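Local coordinates for transcriptional regulator, GntR family (Thermotoga maritima, PDB 3SXM), which probably regulates transcription by binding specific DNA sequences, and whose helical FCD domain, the part modelled here without metal, can hold zinc, at residues Ser33-Glu38 and His63-Arg68; Asp57-Leu62 and Arg101-Leu106; Glu13-Met18 and Glu124-Val129. The protein carries 3 engineered substitutions. One frame throughout, in Å; residues are numbered along the deposited sequence. Where two conformers were deposited one is given.

Contact 1: Ser33-Glu38 and His63-Arg68; sequences SEELLE and HKLFIR. With BCT (bicarbonate ion), chain C.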
loop_
_atom_site.group_PDB
_atom_site.type_symbol
_atom_site.label_atom_id
_atom_site.label_comp_id
_atom_site.label_asym_id
_atom_site.label_seq_id
_atom_site.Cartn_x
_atom_site.Cartn_y
_atom_site.Cartn_z
ATOM N N SER A 33 -17.522 -6.299 11.540
ATOM C CA SER A 33 -16.747 -6.575 12.732
ATOM C C SER A 33 -17.387 -5.969 13.993
ATOM O O SER A 33 -17.977 -4.873 13.951
ATOM C CB SER A 33 -15.332 -6.085 12.602
ATOM O OG SER A 33 -15.310 -4.713 12.538
ATOM N N GLU A 34 -17.305 -6.710 15.084
ATOM C CA GLU A 34 -17.811 -6.225 16.375
ATOM C C GLU A 34 -16.950 -5.069 16.817
ATOM O O GLU A 34 -17.494 -4.096 17.421
ATOM C CB GLU A 34 -17.791 -7.349 17.390
ATOM C CG GLU A 34 -18.752 -8.473 17.020
ATOM C CD GLU A 34 -18.751 -9.627 18.017
ATOM O OE1 GLU A 34 -17.904 -9.643 18.937
ATOM O OE2 GLU A 34 -19.627 -10.507 17.880
ATOM N N GLU A 35 -15.655 -5.101 16.499
ATOM C CA GLU A 35 -14.748 -4.045 16.948
ATOM C C GLU A 35 -15.197 -2.710 16.384
ATOM O O GLU A 35 -15.177 -1.707 17.094
ATOM C CB GLU A 35 -13.301 -4.349 16.510
ATOM C CG GLU A 35 -12.259 -3.190 16.603
ATOM C CD GLU A 35 -11.734 -2.997 18.001
ATOM O OE1 GLU A 35 -12.396 -3.521 18.907
ATOM O OE2 GLU A 35 -10.679 -2.335 18.207
ATOM N N LEU A 36 -15.639 -2.677 15.145
ATOM C CA LEU A 36 -16.043 -1.425 14.517
ATOM C C LEU A 36 -17.178 -0.805 15.306
ATOM O O LEU A 36 -17.200 0.404 15.548
ATOM C CB LEU A 36 -16.490 -1.667 13.086
ATOM C CG LEU A 36 -16.852 -0.437 12.269
ATOM C CD1 LEU A 36 -15.659 0.443 12.063
ATOM C CD2 LEU A 36 -17.570 -0.746 10.932
ATOM N N LEU A 37 -18.136 -1.616 15.702
ATOM C CA LEU A 37 -19.249 -1.124 16.489
ATOM C C LEU A 37 -18.882 -0.702 17.911
ATOM O O LEU A 37 -19.448 0.268 18.447
ATOM C CB LEU A 37 -20.335 -2.189 16.520
ATOM C CG LEU A 37 -20.926 -2.576 15.173
ATOM C CD1 LEU A 37 -22.002 -3.611 15.396
ATOM C CD2 LEU A 37 -21.551 -1.355 14.489
ATOM N N GLU A 38 -17.956 -1.405 18.541
ATOM C CA GLU A 38 -17.473 -0.997 19.855
ATOM C C GLU A 38 -16.797 0.393 19.756
ATOM O O GLU A 38 -16.964 1.235 20.648
ATOM C CB GLU A 38 -16.431 -1.964 20.384
ATOM C CG GLU A 38 -16.961 -3.280 20.840
ATOM C CD GLU A 38 -15.875 -4.152 21.436
ATOM O OE1 GLU A 38 -14.855 -3.600 21.919
ATOM O OE2 GLU A 38 -16.056 -5.387 21.431
ATOM N N HIS A 63 -8.006 2.730 12.913
ATOM C CA HIS A 63 -7.086 2.617 11.773
ATOM C C HIS A 63 -6.372 1.273 11.801
ATOM O O HIS A 63 -6.207 0.655 10.720
ATOM C CB HIS A 63 -6.148 3.808 11.720
ATOM C CG HIS A 63 -6.872 5.080 11.434
ATOM N ND1 HIS A 63 -7.133 5.547 10.161
ATOM C CD2 HIS A 63 -7.471 5.961 12.283
ATOM C CE1 HIS A 63 -7.858 6.649 10.233
ATOM N NE2 HIS A 63 -8.057 6.912 11.514
ATOM N N LYS A 64 -6.002 0.769 12.960
ATOM C CA LYS A 64 -5.442 -0.602 13.062
ATOM C C LYS A 64 -6.466 -1.652 12.670
ATOM O O LYS A 64 -6.031 -2.691 12.142
ATOM C CB LYS A 64 -4.867 -0.887 14.437
ATOM C CG LYS A 64 -3.561 -0.173 14.620
ATOM C CD LYS A 64 -2.915 -0.486 15.930
ATOM C CE LYS A 64 -1.436 -0.071 15.926
ATOM N NZ LYS A 64 -0.860 -0.312 17.277
ATOM N N LEU A 65 -7.770 -1.438 12.898
ATOM C CA LEU A 65 -8.803 -2.422 12.523
ATOM C C LEU A 65 -8.801 -2.592 11.021
ATOM O O LEU A 65 -8.929 -3.735 10.502
ATOM C CB LEU A 65 -10.225 -1.950 12.985
ATOM C CG LEU A 65 -11.415 -2.726 12.390
ATOM C CD1 LEU A 65 -11.404 -4.119 12.785
ATOM C CD2 LEU A 65 -12.703 -2.050 12.793
ATOM N N PHE A 66 -8.658 -1.517 10.283
ATOM C CA PHE A 66 -8.739 -1.596 8.800
ATOM C C PHE A 66 -7.626 -2.542 8.353
ATOM O O PHE A 66 -7.824 -3.419 7.505
ATOM C CB PHE A 66 -8.556 -0.235 8.149
ATOM C CG PHE A 66 -9.646 0.780 8.477
ATOM C CD1 PHE A 66 -10.907 0.404 8.878
ATOM C CD2 PHE A 66 -9.349 2.132 8.409
ATOM C CE1 PHE A 66 -11.899 1.360 9.195
ATOM C CE2 PHE A 66 -10.357 3.067 8.708
ATOM C CZ PHE A 66 -11.583 2.660 9.077
ATOM N N ILE A 67 -6.461 -2.343 8.923
ATOM C CA ILE A 67 -5.254 -3.131 8.545
ATOM C C ILE A 67 -5.443 -4.592 8.969
ATOM O O ILE A 67 -5.183 -5.546 8.176
ATOM C CB ILE A 67 -4.023 -2.536 9.189
ATOM C CG1 ILE A 67 -3.772 -1.115 8.676
ATOM C CG2 ILE A 67 -2.782 -3.439 9.030
ATOM C CD1 ILE A 67 -3.302 -0.997 7.231
ATOM N N ARG A 68 -5.907 -4.799 10.200
ATOM C CA ARG A 68 -6.053 -6.129 10.770
ATOM C C ARG A 68 -7.041 -6.982 9.966
ATOM O O ARG A 68 -6.837 -8.194 9.837
ATOM C CB ARG A 68 -6.452 -6.033 12.259
ATOM C CG ARG A 68 -6.816 -7.333 12.924
ATOM C CD ARG A 68 -5.682 -8.251 13.107
ATOM N NE ARG A 68 -4.689 -7.763 14.059
ATOM C CZ ARG A 68 -3.634 -8.466 14.447
ATOM N NH1 ARG A 68 -3.444 -9.685 13.976
ATOM N NH2 ARG A 68 -2.781 -7.955 15.317
HETATM C C BCT C . -14.460 -8.885 15.200
HETATM O O1 BCT C . -15.667 -9.149 14.849
HETATM O O2 BCT C . -13.505 -9.378 14.340
HETATM O O3 BCT C . -14.113 -7.619 15.662
#

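Contact 2: Asp57-Leu62 and Arg101-Leu106; sequences DSDERL and REHKEL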
loop_
_atom_site.group_PDB
_atom_site.type_symbol
_atom_site.label_atom_id
_atom_site.label_comp_id
_atom_site.label_asym_id
_atom_site.label_seq_id
_atom_site.Cartn_x
_atom_site.Cartn_y
_atom_site.Cartn_z
ATOM N N ASP A 57 -7.797 6.438 22.202
ATOM C CA ASP A 57 -8.167 5.040 22.071
ATOM C C ASP A 57 -8.806 4.764 20.716
ATOM O O ASP A 57 -8.367 3.876 19.984
ATOM C CB ASP A 57 -9.130 4.639 23.190
ATOM C CG ASP A 57 -9.564 3.190 23.094
ATOM O OD1 ASP A 57 -9.209 2.401 23.995
ATOM O OD2 ASP A 57 -10.260 2.839 22.118
ATOM N N SER A 58 -9.853 5.515 20.388
ATOM C CA SER A 58 -10.643 5.228 19.165
ATOM C C SER A 58 -9.843 5.348 17.884
ATOM O O SER A 58 -10.026 4.552 16.976
ATOM C CB SER A 58 -11.962 6.030 19.010
ATOM O OG SER A 58 -11.748 7.433 18.881
ATOM N N ASP A 59 -8.986 6.354 17.778
ATOM C CA ASP A 59 -8.289 6.612 16.524
ATOM C C ASP A 59 -7.360 5.429 16.236
ATOM O O ASP A 59 -7.417 4.856 15.148
ATOM C CB ASP A 59 -7.483 7.905 16.664
ATOM C CG ASP A 59 -6.542 8.100 15.493
ATOM O OD1 ASP A 59 -7.033 8.327 14.396
ATOM O OD2 ASP A 59 -5.314 7.944 15.644
ATOM N N GLU A 60 -6.543 5.035 17.203
ATOM C CA GLU A 60 -5.568 3.951 16.972
ATOM C C GLU A 60 -6.326 2.674 16.661
ATOM O O GLU A 60 -6.019 1.960 15.687
ATOM C CB GLU A 60 -4.658 3.773 18.164
ATOM C CG GLU A 60 -3.788 2.548 18.075
ATOM C CD GLU A 60 -2.781 2.395 19.181
ATOM O OE1 GLU A 60 -2.734 3.239 20.098
ATOM O OE2 GLU A 60 -2.005 1.422 19.128
ATOM N N ARG A 61 -7.374 2.394 17.422
ATOM C CA ARG A 61 -8.145 1.174 17.182
ATOM C C ARG A 61 -8.779 1.149 15.818
ATOM O O ARG A 61 -8.782 0.097 15.157
ATOM C CB ARG A 61 -9.233 0.963 18.261
ATOM C CG ARG A 61 -8.717 0.572 19.557
ATOM C CD ARG A 61 -9.836 0.635 20.651
ATOM N NE ARG A 61 -10.841 -0.402 20.447
ATOM C CZ ARG A 61 -11.949 -0.484 21.172
ATOM N NH1 ARG A 61 -12.230 0.452 22.068
ATOM N NH2 ARG A 61 -12.797 -1.471 20.967
ATOM N N LEU A 62 -9.329 2.262 15.358
ATOM C CA LEU A 62 -10.078 2.265 14.098
ATOM C C LEU A 62 -9.113 2.001 12.950
ATOM O O LEU A 62 -9.404 1.176 12.086
ATOM C CB LEU A 62 -10.802 3.613 13.924
ATOM C CG LEU A 62 -11.628 3.708 12.652
ATOM C CD1 LEU A 62 -12.709 2.647 12.577
ATOM C CD2 LEU A 62 -12.219 5.065 12.529
ATOM N N ARG A 101 -15.238 13.663 14.689
ATOM C CA ARG A 101 -16.388 13.816 13.831
ATOM C C ARG A 101 -16.176 13.082 12.500
ATOM O O ARG A 101 -17.074 12.410 12.005
ATOM C CB ARG A 101 -16.648 15.288 13.604
ATOM C CG ARG A 101 -17.999 15.588 13.090
ATOM C CD ARG A 101 -18.067 17.047 12.739
ATOM N NE ARG A 101 -18.369 17.905 13.873
ATOM C CZ ARG A 101 -17.733 19.039 14.143
ATOM N NH1 ARG A 101 -16.737 19.435 13.361
ATOM N NH2 ARG A 101 -18.085 19.767 15.187
ATOM N N GLU A 102 -14.990 13.220 11.922
ATOM C CA GLU A 102 -14.657 12.526 10.663
ATOM C C GLU A 102 -14.736 11.016 10.842
ATOM O O GLU A 102 -15.248 10.314 9.972
ATOM C CB GLU A 102 -13.283 12.957 10.151
ATOM C CG GLU A 102 -13.252 14.416 9.645
ATOM C CD GLU A 102 -11.822 14.968 9.434
ATOM O OE1 GLU A 102 -10.837 14.309 9.874
ATOM O OE2 GLU A 102 -11.778 16.085 8.851
ATOM N N HIS A 103 -14.241 10.538 11.977
ATOM C CA HIS A 103 -14.290 9.098 12.276
ATOM C C HIS A 103 -15.703 8.610 12.457
ATOM O O HIS A 103 -16.083 7.534 11.946
ATOM C CB HIS A 103 -13.517 8.761 13.521
ATOM C CG HIS A 103 -12.057 8.781 13.306
ATOM N ND1 HIS A 103 -11.154 9.033 14.316
ATOM C CD2 HIS A 103 -11.334 8.622 12.175
ATOM C CE1 HIS A 103 -9.931 9.009 13.811
ATOM N NE2 HIS A 103 -10.014 8.724 12.517
ATOM N N LYS A 104 -16.503 9.363 13.187
ATOM C CA LYS A 104 -17.888 8.980 13.343
ATOM C C LYS A 104 -18.564 8.791 12.001
ATOM O O LYS A 104 -19.302 7.801 11.805
ATOM C CB LYS A 104 -18.640 10.055 14.153
ATOM C CG LYS A 104 -20.093 9.698 14.404
ATOM C CD LYS A 104 -20.897 10.768 15.131
ATOM C CE LYS A 104 -22.396 10.365 15.105
ATOM N NZ LYS A 104 -23.289 11.357 15.714
ATOM N N GLU A 105 -18.386 9.739 11.083
ATOM C CA GLU A 105 -19.004 9.704 9.784
ATOM C C GLU A 105 -18.420 8.627 8.881
ATOM O O GLU A 105 -19.188 7.960 8.154
ATOM C CB GLU A 105 -18.982 11.112 9.172
ATOM C CG GLU A 105 -19.926 12.026 9.987
ATOM C CD GLU A 105 -19.932 13.464 9.575
ATOM O OE1 GLU A 105 -18.969 13.964 8.957
ATOM O OE2 GLU A 105 -20.953 14.098 9.930
ATOM N N LEU A 106 -17.123 8.430 8.980
ATOM C CA LEU A 106 -16.488 7.317 8.241
ATOM C C LEU A 106 -17.130 5.997 8.666
ATOM O O LEU A 106 -17.480 5.141 7.834
ATOM C CB LEU A 106 -14.997 7.319 8.530
ATOM C CG LEU A 106 -14.169 6.118 8.055
ATOM C CD1 LEU A 106 -14.292 5.914 6.578
ATOM C CD2 LEU A 106 -12.745 6.325 8.427
HETATM O O HOH W 1 -11.909 9.374 16.993
#

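Contact 3: Glu13-Met18 and Glu124-Val129; sequences ETRIMM and EHLKNV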
loop_
_atom_site.group_PDB
_atom_site.type_symbol
_atom_site.label_atom_id
_atom_site.label_comp_id
_atom_site.label_asym_id
_atom_site.label_seq_id
_atom_site.Cartn_x
_atom_site.Cartn_y
_atom_site.Cartn_z
ATOM N N GLU A 13 1.121 9.657 3.359
ATOM C CA GLU A 13 0.969 8.968 2.070
ATOM C C GLU A 13 1.070 7.458 2.316
ATOM O O GLU A 13 0.321 6.698 1.686
ATOM C CB GLU A 13 2.017 9.405 1.081
ATOM C CG GLU A 13 1.933 8.653 -0.246
ATOM C CD GLU A 13 2.867 9.176 -1.319
ATOM O OE1 GLU A 13 4.057 9.472 -1.019
ATOM O OE2 GLU A 13 2.414 9.347 -2.476
ATOM N N THR A 14 2.001 7.027 3.175
ATOM C CA THR A 14 2.110 5.600 3.508
ATOM C C THR A 14 0.847 5.090 4.155
ATOM O O THR A 14 0.363 3.977 3.842
ATOM C CB THR A 14 3.358 5.332 4.378
ATOM O OG1 THR A 14 4.503 5.783 3.663
ATOM C CG2 THR A 14 3.503 3.876 4.709
ATOM N N ARG A 15 0.229 5.852 5.038
ATOM C CA ARG A 15 -1.040 5.470 5.626
ATOM C C ARG A 15 -2.139 5.360 4.598
ATOM O O ARG A 15 -2.954 4.423 4.662
ATOM C CB ARG A 15 -1.455 6.485 6.717
ATOM C CG ARG A 15 -0.584 6.458 7.938
ATOM C CD ARG A 15 -1.107 7.402 9.037
ATOM N NE ARG A 15 -2.342 6.929 9.578
ATOM C CZ ARG A 15 -3.121 7.588 10.430
ATOM N NH1 ARG A 15 -2.693 8.714 10.992
ATOM N NH2 ARG A 15 -4.285 7.066 10.769
ATOM N N ILE A 16 -2.204 6.301 3.649
ATOM C CA ILE A 16 -3.249 6.267 2.582
ATOM C C ILE A 16 -3.052 4.959 1.820
ATOM O O ILE A 16 -4.011 4.180 1.628
ATOM C CB ILE A 16 -3.188 7.476 1.682
ATOM C CG1 ILE A 16 -3.634 8.761 2.445
ATOM C CG2 ILE A 16 -4.070 7.270 0.474
ATOM C CD1 ILE A 16 -3.371 10.017 1.716
ATOM N N MET A 17 -1.816 4.697 1.383
ATOM C CA MET A 17 -1.492 3.445 0.660
ATOM C C MET A 17 -2.040 2.218 1.383
ATOM O O MET A 17 -2.719 1.372 0.743
ATOM C CB MET A 17 0.019 3.354 0.406
ATOM C CG MET A 17 0.462 2.037 -0.263
ATOM S SD MET A 17 2.225 1.941 -0.443
ATOM C CE MET A 17 2.717 1.742 1.257
ATOM N N MET A 18 -1.680 2.044 2.643
ATOM C CA MET A 18 -1.983 0.811 3.355
ATOM C C MET A 18 -3.448 0.781 3.797
ATOM O O MET A 18 -4.145 -0.221 3.632
ATOM C CB MET A 18 -1.061 0.636 4.554
ATOM C CG MET A 18 0.417 0.557 4.180
ATOM S SD MET A 18 1.526 0.344 5.559
ATOM C CE MET A 18 1.211 -1.287 5.951
ATOM N N GLU A 124 -10.059 11.792 2.770
ATOM C CA GLU A 124 -10.274 13.177 3.221
ATOM C C GLU A 124 -9.722 13.382 4.611
ATOM O O GLU A 124 -9.076 14.404 4.887
ATOM C CB GLU A 124 -11.774 13.523 3.206
ATOM C CG GLU A 124 -12.370 13.583 1.821
ATOM C CD GLU A 124 -13.914 13.600 1.863
ATOM O OE1 GLU A 124 -14.483 13.739 2.989
ATOM O OE2 GLU A 124 -14.536 13.485 0.765
ATOM N N HIS A 125 -9.980 12.430 5.515
ATOM C CA HIS A 125 -9.494 12.526 6.866
ATOM C C HIS A 125 -7.978 12.638 6.897
ATOM O O HIS A 125 -7.395 13.509 7.578
ATOM C CB HIS A 125 -9.952 11.311 7.675
ATOM C CG HIS A 125 -9.219 11.129 8.953
ATOM N ND1 HIS A 125 -9.429 11.960 10.038
ATOM C CD2 HIS A 125 -8.218 10.294 9.304
ATOM C CE1 HIS A 125 -8.620 11.608 11.014
ATOM N NE2 HIS A 125 -7.866 10.608 10.597
ATOM N N LEU A 126 -7.303 11.757 6.170
ATOM C CA LEU A 126 -5.863 11.736 6.225
ATOM C C LEU A 126 -5.275 12.965 5.552
ATOM O O LEU A 126 -4.291 13.518 6.084
ATOM C CB LEU A 126 -5.363 10.406 5.584
ATOM C CG LEU A 126 -5.687 9.140 6.405
ATOM C CD1 LEU A 126 -5.370 7.880 5.611
ATOM C CD2 LEU A 126 -4.920 9.126 7.757
ATOM N N LYS A 127 -5.841 13.423 4.443
ATOM C CA LYS A 127 -5.356 14.632 3.774
ATOM C C LYS A 127 -5.621 15.864 4.633
ATOM O O LYS A 127 -4.826 16.796 4.626
ATOM C CB LYS A 127 -5.882 14.798 2.367
ATOM C CG LYS A 127 -5.432 13.640 1.489
ATOM C CD LYS A 127 -5.187 13.991 0.061
ATOM C CE LYS A 127 -4.993 12.726 -0.760
ATOM N NZ LYS A 127 -4.382 12.914 -2.115
ATOM N N ASN A 128 -6.717 15.846 5.377
ATOM C CA ASN A 128 -7.069 16.991 6.248
ATOM C C ASN A 128 -6.118 17.053 7.413
ATOM O O ASN A 128 -5.639 18.162 7.748
ATOM C CB ASN A 128 -8.508 16.848 6.778
ATOM C CG ASN A 128 -9.584 17.205 5.743
ATOM O OD1 ASN A 128 -9.313 17.765 4.689
ATOM N ND2 ASN A 128 -10.829 16.909 6.086
ATOM N N VAL A 129 -5.835 15.916 8.045
ATOM C CA VAL A 129 -4.841 15.810 9.107
ATOM C C VAL A 129 -3.491 16.333 8.604
ATOM O O VAL A 129 -2.842 17.168 9.244
ATOM C CB VAL A 129 -4.775 14.381 9.623
ATOM C CG1 VAL A 129 -3.531 14.110 10.395
ATOM C CG2 VAL A 129 -6.038 14.077 10.420
HETATM O O HOH W 2 -5.888 9.209 11.991
#

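Contact 1: Ser33-Glu38 and His63-Arg68
Ser-33 OG, which the methyl CD2 of Leu-65 touches at 3.7 Å, has two partners in its own chain: it accepts a weak bond from Leu-36 N, at 3.3 Å, and is hydrogen-bonded to the carbonyl O of Ile-30. That makes Ser-33 the N-cap of helix 34-44, here laid against the end of helix 51-68 in the all-helical FCD domain. With OG set between its backbone N and carbonyl carbon (chi1 66°), Ser-33 caps the helix and meets the leucine with the same atom. Leu-65 reaches across to three residues: its CD2 lies 3.8 Å from Leu-36 CB, the two side chains crossing nearly at right angles, while Glu-35 CG slides past the same methyl. The carboxylate of Glu-35 turns instead to a salt bridge with Arg-61. Trimming Leu-65 to an alanine would probably open a gap beside Ser-33 OG, Glu-35 CG and Leu-36 CB. The first turn also offers its backbone N-H groups to a bicarbonate, probably from the crystallisation liquor: Glu-34 N gives a nearly straight bond (166°) to its O1, and Glu-35 N reaches its O3 at 3.1 Å.

Contact 2: Asp57-Leu62 and Arg101-Leu106
Two first torsions bring Asp-59 and His-103 together: the aspartate sets CG anti to its own N (chi1 170°), and the histidine sets its ring anti to the carbonyl carbon (chi1 -75°), and with these settings carboxylate and imidazole meet between the helices. Asp-59 OD1 arrives at the ring edge, near its plane, and lies 3.0 Å from His-103 CE1; the carboxylate and ring planes are only 24° apart. The other oxygen, OD2, is engaged in a salt bridge with Arg-90, which helps fix the rotation of the carboxylate. On the histidine, NE2 is hydrogen-bonded to His-63 NE2, and ND1 shares a water, 2.8 Å away in the ring plane, which in turn donates to Ser-58 OG at 2.7 Å. Both ring nitrogens are thus engaged, and the imidazole has little freedom to turn. Helices 51-68 and 96-111 run obliquely past each other here, their local axes 11.1 Å apart, in the core of the helical FCD domain. Asp-59 and His-103, with His-63 and His-125, bind zinc in another structure of this protein; in this metal-free model the ligands contact one another directly. Further along, Leu-62 packs beside the histidine, its CD2 reaching His-103 CD2 at 3.7 Å from an oblique direction. The same methyl also touches Leu-106 CD2 at 4.3 Å, carrying the apolar contact one turn onward.

Contact 3: Glu13-Met18 and Glu124-Val129
Leu-126 lodges between Arg-15 and Ile-16 and gives one methyl to each. Its CD2 sits over one face of the Arg-15 guanidinium, close to its centre and 3.6 Å from CZ, the two side chains crossing at about a right angle. Its CD1 turns to the isoleucine, meeting Ile-16 CG1 at 3.7 Å as the two side chains slide past each other in opposite directions. The fork of Leu-126 is aimed this way because CG stands anti to the carbonyl carbon (chi1 -69°). At the outer margin the tip of Ile-16, CD1, lies across the aliphatic chain of Lys-127, with CE 4.0 Å away. Helices 5-25 and 115-135, near the two ends of the chain, pair antiparallel here, at 175° with local axes 10.1 Å apart, and so close up the helical bundle of the FCD domain. On the Arg-15 side the contact turns polar. Arg-15 NE is tied to Glu-19 in a salt bridge, which helps fix the orientation of the guanidinium, with one face against the methyl, while NH2 donates to a water at 2.9 Å. That water lies in the plane of the His-125 ring, 2.8 Å from NE2, and so connects the arginine to a residue that binds zinc in another structure of the protein. A positive arginine this near may well disfavour a second proton on the histidine. The other flank of helix 5-25 looks to the dimer partner: Glu-13 is hydrogen-bonded to Tyr-26 and Asn-72 of the second subunit, and Met-17 packs on Phe-21 of that subunit.

How the contacts relate
The three contacts tie five helices of one FCD domain together. Helix 51-68 takes part in both contact 1 and contact 2, whose centres are 10 Å apart and whose segments alternate along the chain. Contact 3 joins helices 5-25 and 115-135 and brackets the other two in sequence; its centre is about 13 Å from contact 2 and about 17 Å from contact 1, which lies across the middle of the chain from it. Each contributes to the zinc site seen in another structure of the protein, empty of metal here: His-63 from contact 1, Asp-59 and His-103 from contact 2, His-125 from contact 3. Glu-102 of contact 2, probably hydrogen-bonded to His-125 ND1 and Asn-128 ND2, probably helps position this histidine from the second shell.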